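Long-range contact in NAD(P)-dependent oxidoreductase (Pseudomonas putida, PDB 7A3W), which probably uses NADPH to reduce imines, acting in both conjugate reduction and reductive amination: residues 85-99 / 114-126. Sequence-based numbering, arbitrary orientation. Where two conformers were deposited one is given.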
ATOM      1  N   LEU B  85     -18.366 -26.510 -26.552  1.00 26.42           N
ATOM      2  CA  LEU B  85     -18.675 -25.952 -27.896  1.00 28.63           C
ATOM      3  C   LEU B  85     -18.526 -27.065 -28.930  1.00 25.68           C
ATOM      4  O   LEU B  85     -17.644 -27.922 -28.774  1.00 24.97           O
ATOM      5  CB  LEU B  85     -17.664 -24.851 -28.246  1.00 30.43           C
ATOM      6  CG  LEU B  85     -18.068 -23.405 -28.015  1.00 35.34           C
ATOM      7  CD1 LEU B  85     -18.956 -23.229 -26.806  1.00 35.61           C
ATOM      8  CD2 LEU B  85     -16.821 -22.546 -27.904  1.00 36.66           C
ATOM      9  N   ASP B  86     -19.265 -26.989 -30.025  1.00 24.03           N
ATOM     10  CA  ASP B  86     -18.863 -27.662 -31.290  1.00 23.91           C
ATOM     11  C   ASP B  86     -17.417 -27.285 -31.621  1.00 24.83           C
ATOM     12  O   ASP B  86     -17.125 -26.094 -31.793  1.00 23.36           O
ATOM     13  CB  ASP B  86     -19.826 -27.234 -32.392  1.00 23.14           C
ATOM     14  CG  ASP B  86     -19.580 -27.814 -33.768  1.00 22.93           C
ATOM     15  OD1 ASP B  86     -18.530 -28.489 -33.972  1.00 23.61           O
ATOM     16  OD2 ASP B  86     -20.418 -27.516 -34.630  1.00 22.80           O
ATOM     17  N   PRO B  87     -16.493 -28.261 -31.816  1.00 24.87           N
ATOM     18  CA  PRO B  87     -15.095 -27.946 -32.109  1.00 25.29           C
ATOM     19  C   PRO B  87     -14.939 -27.111 -33.390  1.00 25.26           C
ATOM     20  O   PRO B  87     -13.944 -26.433 -33.518  1.00 23.00           O
ATOM     21  CB  PRO B  87     -14.412 -29.307 -32.274  1.00 27.35           C
ATOM     22  CG  PRO B  87     -15.324 -30.248 -31.531  1.00 27.12           C
ATOM     23  CD  PRO B  87     -16.720 -29.717 -31.790  1.00 27.73           C
ATOM     24  N   LEU B  88     -15.922 -27.185 -34.291  1.00 25.44           N
ATOM     25  CA  LEU B  88     -15.898 -26.480 -35.589  1.00 25.76           C
ATOM     26  C   LEU B  88     -16.637 -25.150 -35.482  1.00 23.61           C
ATOM     27  O   LEU B  88     -16.872 -24.558 -36.534  1.00 25.33           O
ATOM     28  CB  LEU B  88     -16.541 -27.385 -36.649  1.00 28.28           C
ATOM     29  CG  LEU B  88     -15.864 -28.741 -36.885  1.00 31.08           C
ATOM     30  CD1 LEU B  88     -16.567 -29.491 -38.007  1.00 31.71           C
ATOM     31  CD2 LEU B  88     -14.364 -28.614 -37.178  1.00 33.22           C
ATOM     32  N   LEU B  89     -17.066 -24.710 -34.299  1.00 23.45           N
ATOM     33  CA  LEU B  89     -17.758 -23.402 -34.202  1.00 23.41           C
ATOM     34  C   LEU B  89     -16.814 -22.365 -34.807  1.00 23.28           C
ATOM     35  O   LEU B  89     -15.627 -22.352 -34.460  1.00 22.42           O
ATOM     36  CB  LEU B  89     -18.111 -23.089 -32.748  1.00 24.26           C
ATOM     37  CG  LEU B  89     -19.095 -21.936 -32.560  1.00 26.45           C
ATOM     38  CD1 LEU B  89     -19.785 -22.022 -31.211  1.00 25.50           C
ATOM     39  CD2 LEU B  89     -18.404 -20.600 -32.708  1.00 29.73           C
ATOM     40  N   ASN B  90     -17.293 -21.556 -35.738  1.00 24.07           N
ATOM     41  CA  ASN B  90     -16.409 -20.626 -36.476  1.00 25.47           C
ATOM     42  C   ASN B  90     -16.332 -19.301 -35.734  1.00 22.75           C
ATOM     43  O   ASN B  90     -17.361 -18.616 -35.673  1.00 23.70           O
ATOM     44  CB  ASN B  90     -16.874 -20.382 -37.907  1.00 28.01           C
ATOM     45  CG  ASN B  90     -15.836 -19.642 -38.721  1.00 30.98           C
ATOM     46  OD1 ASN B  90     -14.773 -19.286 -38.221  1.00 29.13           O
ATOM     47  ND2 ASN B  90     -16.154 -19.374 -39.974  1.00 37.02           N
ATOM     48  N   MET B  91     -15.154 -18.945 -35.200  1.00 20.26           N
ATOM     49  CA  MET B  91     -14.995 -17.670 -34.448  1.00 21.08           C
ATOM     50  C   MET B  91     -14.267 -16.634 -35.307  1.00 20.90           C
ATOM     51  O   MET B  91     -13.828 -15.600 -34.756  1.00 19.30           O
ATOM     52  CB  MET B  91     -14.238 -17.899 -33.143  1.00 21.81           C
ATOM     53  CG  MET B  91     -14.971 -18.838 -32.203  1.00 21.94           C
ATOM     54  SD  MET B  91     -14.239 -18.789 -30.573  1.00 24.54           S
ATOM     55  CE  MET B  91     -15.023 -20.202 -29.804  1.00 21.75           C
ATOM     56  N   SER B  92     -14.104 -16.907 -36.608  0.50 20.42           N
ATOM     57  CA  SER B  92     -13.525 -15.938 -37.572  0.50 21.77           C
ATOM     58  C   SER B  92     -14.136 -14.552 -37.330  0.50 21.82           C
ATOM     59  O   SER B  92     -15.374 -14.452 -37.247  0.50 22.58           O
ATOM     60  CB  SER B  92     -13.724 -16.389 -39.004  0.50 22.49           C
ATOM     61  OG  SER B  92     -13.526 -15.310 -39.903  0.50 23.40           O
ATOM     62  N   GLY B  93     -13.287 -13.528 -37.204  1.00 21.66           N
ATOM     63  CA  GLY B  93     -13.711 -12.125 -37.072  1.00 21.31           C
ATOM     64  C   GLY B  93     -14.092 -11.771 -35.639  1.00 20.99           C
ATOM     65  O   GLY B  93     -14.482 -10.617 -35.401  1.00 19.73           O
ATOM     66  N   LYS B  94     -14.024 -12.718 -34.705  1.00 19.49           N
ATOM     67  CA  LYS B  94     -14.491 -12.499 -33.313  1.00 17.82           C
ATOM     68  C   LYS B  94     -13.287 -12.361 -32.381  1.00 17.66           C
ATOM     69  O   LYS B  94     -12.334 -13.173 -32.485  1.00 20.83           O
ATOM     70  CB  LYS B  94     -15.374 -13.643 -32.818  1.00 17.72           C
ATOM     71  CG  LYS B  94     -16.648 -13.914 -33.594  1.00 18.17           C
ATOM     72  CD  LYS B  94     -17.472 -15.021 -32.950  1.00 17.87           C
ATOM     73  CE  LYS B  94     -18.717 -15.417 -33.703  1.00 18.72           C
ATOM     74  NZ  LYS B  94     -19.633 -14.269 -33.925  1.00 18.99           N
ATOM     75  N   THR B  95     -13.359 -11.416 -31.451  1.00 17.71           N
ATOM     76  CA  THR B  95     -12.315 -11.169 -30.436  1.00 16.75           C
ATOM     77  C   THR B  95     -12.858 -11.639 -29.095  1.00 17.29           C
ATOM     78  O   THR B  95     -13.895 -11.133 -28.654  1.00 17.33           O
ATOM     79  CB  THR B  95     -11.890  -9.705 -30.390  1.00 17.38           C
ATOM     80  OG1 THR B  95     -11.299  -9.455 -31.662  1.00 19.00           O
ATOM     81  CG2 THR B  95     -10.911  -9.386 -29.285  1.00 18.55           C
ATOM     82  N   ILE B  96     -12.191 -12.619 -28.520  1.00 16.39           N
ATOM     83  CA  ILE B  96     -12.442 -13.059 -27.127  1.00 16.80           C
ATOM     84  C   ILE B  96     -11.521 -12.256 -26.201  1.00 14.83           C
ATOM     85  O   ILE B  96     -10.318 -12.302 -26.396  1.00 16.30           O
ATOM     86  CB  ILE B  96     -12.184 -14.567 -27.011  1.00 19.94           C
ATOM     87  CG1 ILE B  96     -13.193 -15.356 -27.841  1.00 23.57           C
ATOM     88  CG2 ILE B  96     -12.176 -14.995 -25.560  1.00 21.47           C
ATOM     89  CD1 ILE B  96     -14.485 -15.575 -27.139  1.00 29.39           C
ATOM     90  N   VAL B  97     -12.096 -11.580 -25.207  1.00 15.15           N
ATOM     91  CA  VAL B  97     -11.374 -10.823 -24.152  1.00 16.47           C
ATOM     92  C   VAL B  97     -11.688 -11.495 -22.825  1.00 15.70           C
ATOM     93  O   VAL B  97     -12.807 -11.398 -22.362  1.00 14.99           O
ATOM     94  CB  VAL B  97     -11.752  -9.340 -24.117  1.00 17.41           C
ATOM     95  CG1 VAL B  97     -10.917  -8.600 -23.088  1.00 17.09           C
ATOM     96  CG2 VAL B  97     -11.574  -8.698 -25.482  1.00 17.96           C
ATOM     97  N   ASN B  98     -10.691 -12.163 -22.256  1.00 15.95           N
ATOM     98  CA  ASN B  98     -10.860 -12.951 -21.023  1.00 16.47           C
ATOM     99  C   ASN B  98     -10.427 -12.108 -19.822  1.00 16.58           C
ATOM    100  O   ASN B  98      -9.204 -11.974 -19.595  1.00 16.19           O
ATOM    101  CB  ASN B  98     -10.045 -14.219 -21.194  1.00 17.64           C
ATOM    102  CG  ASN B  98     -10.198 -15.172 -20.044  1.00 19.41           C
ATOM    103  OD1 ASN B  98     -10.888 -14.874 -19.069  1.00 19.30           O
ATOM    104  ND2 ASN B  98      -9.474 -16.285 -20.151  1.00 21.65           N
ATOM    105  N   MET B  99     -11.389 -11.555 -19.066  1.00 16.84           N
ATOM    106  CA  MET B  99     -11.150 -10.725 -17.863  1.00 15.84           C
ATOM    107  C   MET B  99     -11.261 -11.530 -16.565  1.00 16.20           C
ATOM    108  O   MET B  99     -11.284 -10.916 -15.463  1.00 18.52           O
ATOM    109  CB  MET B  99     -12.152  -9.566 -17.843  1.00 16.74           C
ATOM    110  CG  MET B  99     -11.925  -8.634 -18.986  1.00 17.59           C
ATOM    111  SD  MET B  99     -13.088  -7.290 -18.871  1.00 18.04           S
ATOM    112  CE  MET B  99     -12.670  -6.390 -20.367  1.00 19.21           C
ATOM    113  N   VAL B 114      -8.885 -20.967 -28.789  1.00 17.40           N
ATOM    114  CA  VAL B 114      -9.538 -19.845 -29.524  1.00 19.29           C
ATOM    115  C   VAL B 114      -8.951 -19.807 -30.939  1.00 19.74           C
ATOM    116  O   VAL B 114      -9.729 -19.680 -31.925  1.00 19.47           O
ATOM    117  CB  VAL B 114      -9.428 -18.494 -28.791  1.00 18.52           C
ATOM    118  CG1 VAL B 114      -9.827 -17.316 -29.677  1.00 18.59           C
ATOM    119  CG2 VAL B 114     -10.240 -18.494 -27.501  1.00 21.06           C
ATOM    120  N   ASP B 115      -7.643 -19.988 -31.046  1.00 21.70           N
ATOM    121  CA  ASP B 115      -6.945 -20.004 -32.354  1.00 23.11           C
ATOM    122  C   ASP B 115      -7.481 -21.147 -33.227  1.00 22.55           C
ATOM    123  O   ASP B 115      -7.732 -20.905 -34.427  1.00 25.74           O
ATOM    124  CB  ASP B 115      -5.433 -20.100 -32.202  1.00 24.37           C
ATOM    125  CG  ASP B 115      -4.782 -19.748 -33.516  1.00 25.78           C
ATOM    126  OD1 ASP B 115      -5.060 -18.628 -34.042  1.00 25.85           O
ATOM    127  OD2 ASP B 115      -4.070 -20.611 -34.033  1.00 30.61           O
ATOM    128  N   GLN B 116      -7.707 -22.323 -32.651  1.00 21.15           N
ATOM    129  CA  GLN B 116      -8.276 -23.495 -33.379  1.00 22.51           C
ATOM    130  C   GLN B 116      -9.647 -23.170 -33.996  1.00 24.86           C
ATOM    131  O   GLN B 116      -9.997 -23.804 -35.004  1.00 21.99           O
ATOM    132  CB  GLN B 116      -8.378 -24.698 -32.449  1.00 25.34           C
ATOM    133  CG  GLN B 116      -7.004 -25.239 -32.098  1.00 28.36           C
ATOM    134  CD  GLN B 116      -7.002 -26.247 -30.975  1.00 32.69           C
ATOM    135  OE1 GLN B 116      -7.940 -26.374 -30.191  1.00 37.44           O
ATOM    136  NE2 GLN B 116      -5.904 -26.980 -30.897  1.00 40.02           N
ATOM    137  N   HIS B 117     -10.416 -22.260 -33.387  1.00 22.24           N
ATOM    138  CA  HIS B 117     -11.745 -21.798 -33.857  1.00 20.70           C
ATOM    139  C   HIS B 117     -11.615 -20.595 -34.802  1.00 20.01           C
ATOM    140  O   HIS B 117     -12.668 -20.079 -35.230  1.00 19.99           O
ATOM    141  CB  HIS B 117     -12.613 -21.421 -32.648  1.00 20.19           C
ATOM    142  CG  HIS B 117     -13.213 -22.578 -31.932  1.00 20.23           C
ATOM    143  ND1 HIS B 117     -12.573 -23.252 -30.915  1.00 20.51           N
ATOM    144  CD2 HIS B 117     -14.423 -23.153 -32.061  1.00 19.60           C
ATOM    145  CE1 HIS B 117     -13.358 -24.222 -30.465  1.00 18.87           C
ATOM    146  NE2 HIS B 117     -14.505 -24.160 -31.124  1.00 19.87           N
ATOM    147  N   ASN B 118     -10.380 -20.152 -35.081  0.50 20.67           N
ATOM    148  CA  ASN B 118     -10.054 -18.981 -35.943  0.50 21.66           C
ATOM    149  C   ASN B 118     -10.507 -17.685 -35.266  0.50 20.98           C
ATOM    150  O   ASN B 118     -10.677 -16.647 -35.966  0.50 20.91           O
ATOM    151  CB  ASN B 118     -10.631 -19.132 -37.355  0.50 23.35           C
ATOM    152  CG  ASN B 118     -10.051 -20.324 -38.084  0.50 24.10           C
ATOM    153  OD1 ASN B 118     -10.762 -21.273 -38.386  0.50 28.38           O
ATOM    154  ND2 ASN B 118      -8.756 -20.299 -38.335  0.50 25.46           N
ATOM    155  N   GLY B 119     -10.626 -17.714 -33.940  1.00 20.40           N
ATOM    156  CA  GLY B 119     -10.917 -16.513 -33.139  1.00 20.79           C
ATOM    157  C   GLY B 119      -9.638 -15.767 -32.834  1.00 18.88           C
ATOM    158  O   GLY B 119      -8.544 -16.300 -33.091  1.00 21.22           O
ATOM    159  N   LEU B 120      -9.785 -14.551 -32.345  1.00 20.84           N
ATOM    160  CA  LEU B 120      -8.688 -13.651 -31.918  1.00 20.56           C
ATOM    161  C   LEU B 120      -8.783 -13.544 -30.400  1.00 19.25           C
ATOM    162  O   LEU B 120      -9.919 -13.440 -29.902  1.00 20.22           O
ATOM    163  CB  LEU B 120      -8.893 -12.266 -32.530  1.00 23.16           C
ATOM    164  CG  LEU B 120      -8.413 -11.994 -33.956  1.00 26.73           C
ATOM    165  CD1 LEU B 120      -8.115 -13.239 -34.750  1.00 26.30           C
ATOM    166  CD2 LEU B 120      -9.427 -11.120 -34.670  1.00 27.33           C
ATOM    167  N   TYR B 121      -7.656 -13.541 -29.693  1.00 17.57           N
ATOM    168  CA  TYR B 121      -7.630 -13.646 -28.218  1.00 17.20           C
ATOM    169  C   TYR B 121      -6.856 -12.490 -27.596  1.00 17.50           C
ATOM    170  O   TYR B 121      -5.687 -12.186 -27.984  1.00 17.38           O
ATOM    171  CB  TYR B 121      -7.009 -14.970 -27.781  1.00 18.65           C
ATOM    172  CG  TYR B 121      -7.095 -15.179 -26.297  1.00 17.87           C
ATOM    173  CD1 TYR B 121      -8.315 -15.349 -25.664  1.00 20.63           C
ATOM    174  CD2 TYR B 121      -5.964 -15.116 -25.502  1.00 21.21           C
ATOM    175  CE1 TYR B 121      -8.401 -15.516 -24.287  1.00 20.29           C
ATOM    176  CE2 TYR B 121      -6.032 -15.264 -24.125  1.00 21.53           C
ATOM    177  CZ  TYR B 121      -7.249 -15.481 -23.515  1.00 20.06           C
ATOM    178  OH  TYR B 121      -7.276 -15.658 -22.157  1.00 22.23           O
ATOM    179  N   VAL B 122      -7.495 -11.864 -26.606  1.00 16.62           N
ATOM    180  CA  VAL B 122      -6.892 -10.823 -25.747  1.00 15.70           C
ATOM    181  C   VAL B 122      -7.137 -11.258 -24.304  1.00 15.89           C
ATOM    182  O   VAL B 122      -8.286 -11.521 -23.953  1.00 15.07           O
ATOM    183  CB  VAL B 122      -7.490  -9.441 -26.059  1.00 16.73           C
ATOM    184  CG1 VAL B 122      -6.847  -8.359 -25.222  1.00 17.68           C
ATOM    185  CG2 VAL B 122      -7.353  -9.130 -27.533  1.00 17.55           C
ATOM    186  N   ASP B 123      -6.070 -11.328 -23.514  1.00 17.01           N
ATOM    187  CA  ASP B 123      -6.171 -11.615 -22.067  1.00 16.50           C
ATOM    188  C   ASP B 123      -6.223 -10.277 -21.331  1.00 16.78           C
ATOM    189  O   ASP B 123      -5.667  -9.278 -21.837  1.00 16.89           O
ATOM    190  CB  ASP B 123      -5.034 -12.523 -21.615  1.00 16.98           C
ATOM    191  CG  ASP B 123      -5.440 -13.237 -20.340  1.00 16.29           C
ATOM    192  OD1 ASP B 123      -6.423 -13.976 -20.422  1.00 16.53           O
ATOM    193  OD2 ASP B 123      -4.806 -13.001 -19.288  1.00 19.06           O
ATOM    194  N   ALA B 124      -6.935 -10.198 -20.211  1.00 15.85           N
ATOM    195  CA  ALA B 124      -7.206  -8.894 -19.574  1.00 15.57           C
ATOM    196  C   ALA B 124      -7.306  -9.068 -18.058  1.00 17.21           C
ATOM    197  O   ALA B 124      -7.385 -10.213 -17.543  1.00 17.73           O
ATOM    198  CB  ALA B 124      -8.422  -8.240 -20.172  1.00 15.11           C
ATOM    199  N   GLY B 125      -7.137  -7.972 -17.352  1.00 17.17           N
ATOM    200  CA  GLY B 125      -7.168  -7.975 -15.883  1.00 16.21           C
ATOM    201  C   GLY B 125      -7.785  -6.677 -15.417  1.00 15.48           C
ATOM    202  O   GLY B 125      -7.294  -5.607 -15.835  1.00 16.30           O
ATOM    203  N   ILE B 126      -8.858  -6.783 -14.636  1.00 16.62           N
ATOM    204  CA  ILE B 126      -9.643  -5.609 -14.167  1.00 14.80           C
ATOM    205  C   ILE B 126      -9.025  -5.090 -12.869  1.00 16.25           C
ATOM    206  O   ILE B 126      -8.933  -5.856 -11.882  1.00 14.59           O
ATOM    207  CB  ILE B 126     -11.132  -5.933 -14.005  1.00 14.66           C
ATOM    208  CG1 ILE B 126     -11.738  -6.533 -15.280  1.00 15.42           C
ATOM    209  CG2 ILE B 126     -11.861  -4.680 -13.553  1.00 15.42           C
ATOM    210  CD1 ILE B 126     -13.088  -7.182 -15.110  1.00 14.56           C
TER
HETATM  211  O   HOH W   1     -10.337 -14.306 -37.230  1.00 31.19           O
HETATM  212  O   HOH W   2      -9.829  -9.469 -13.896  1.00 18.85           O
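The imidazole of His-117 is sandwiched between a methionine methyl and a backbone carbonyl: Met-91 CE lies over one face, 3.9 Å from the ring centroid in a CH-pi contact, and Pro-87 O sits over the opposite face. At the ring edge NE2 gives a weak hydrogen bond to Asp-86 O (3.3 Å), while ND1 pairs with Arg-113 O, which helps fix the ring's rotation. Histidine suits the place: a flat ring for the methyl, with two edge nitrogens that each meet a backbone carbonyl. Met-91 CG, beside its own backbone N (chi1 -62°), starts an extended chain that carries the methyl over the ring; Met-91 N donates a hydrogen bond to His-117 O (2.7 Å). Asn-118, with positive phi, closes helix 104-116 in a Schellman motif. Gly-119, lacking a side chain, passes close between Val-114 and Met-91.

Beyond it, strands 95-98 and 120-126 pair in parallel, through Ile-96 N to Leu-120 O (2.8 Å) and Val-122 N to Ile-96 O (2.9 Å). Val-97 and Val-122, beta-branched, lie side by side on one face. On the other, Asn-98 ND2 donates to Tyr-121 OH (3.0 Å), the amide and ring planes 67° apart; Tyr-121 OH in turn gives a weak hydrogen bond to Asp-123 OD1, which also forms a salt bridge with Lys-75 NZ. Met-99 packs its CB on Ile-126 CD1 (3.7 Å); Ile-126 itself lines the NADPH pocket.

The two strands, joined through helix 104-116, make a beta-alpha-beta unit of the Rossmann-type domain: strand 67-70 flanks 95-98, helix 104-116 covers the Tyr-121 face, and helix 146-157 touches Thr-95 and Leu-120 on the other.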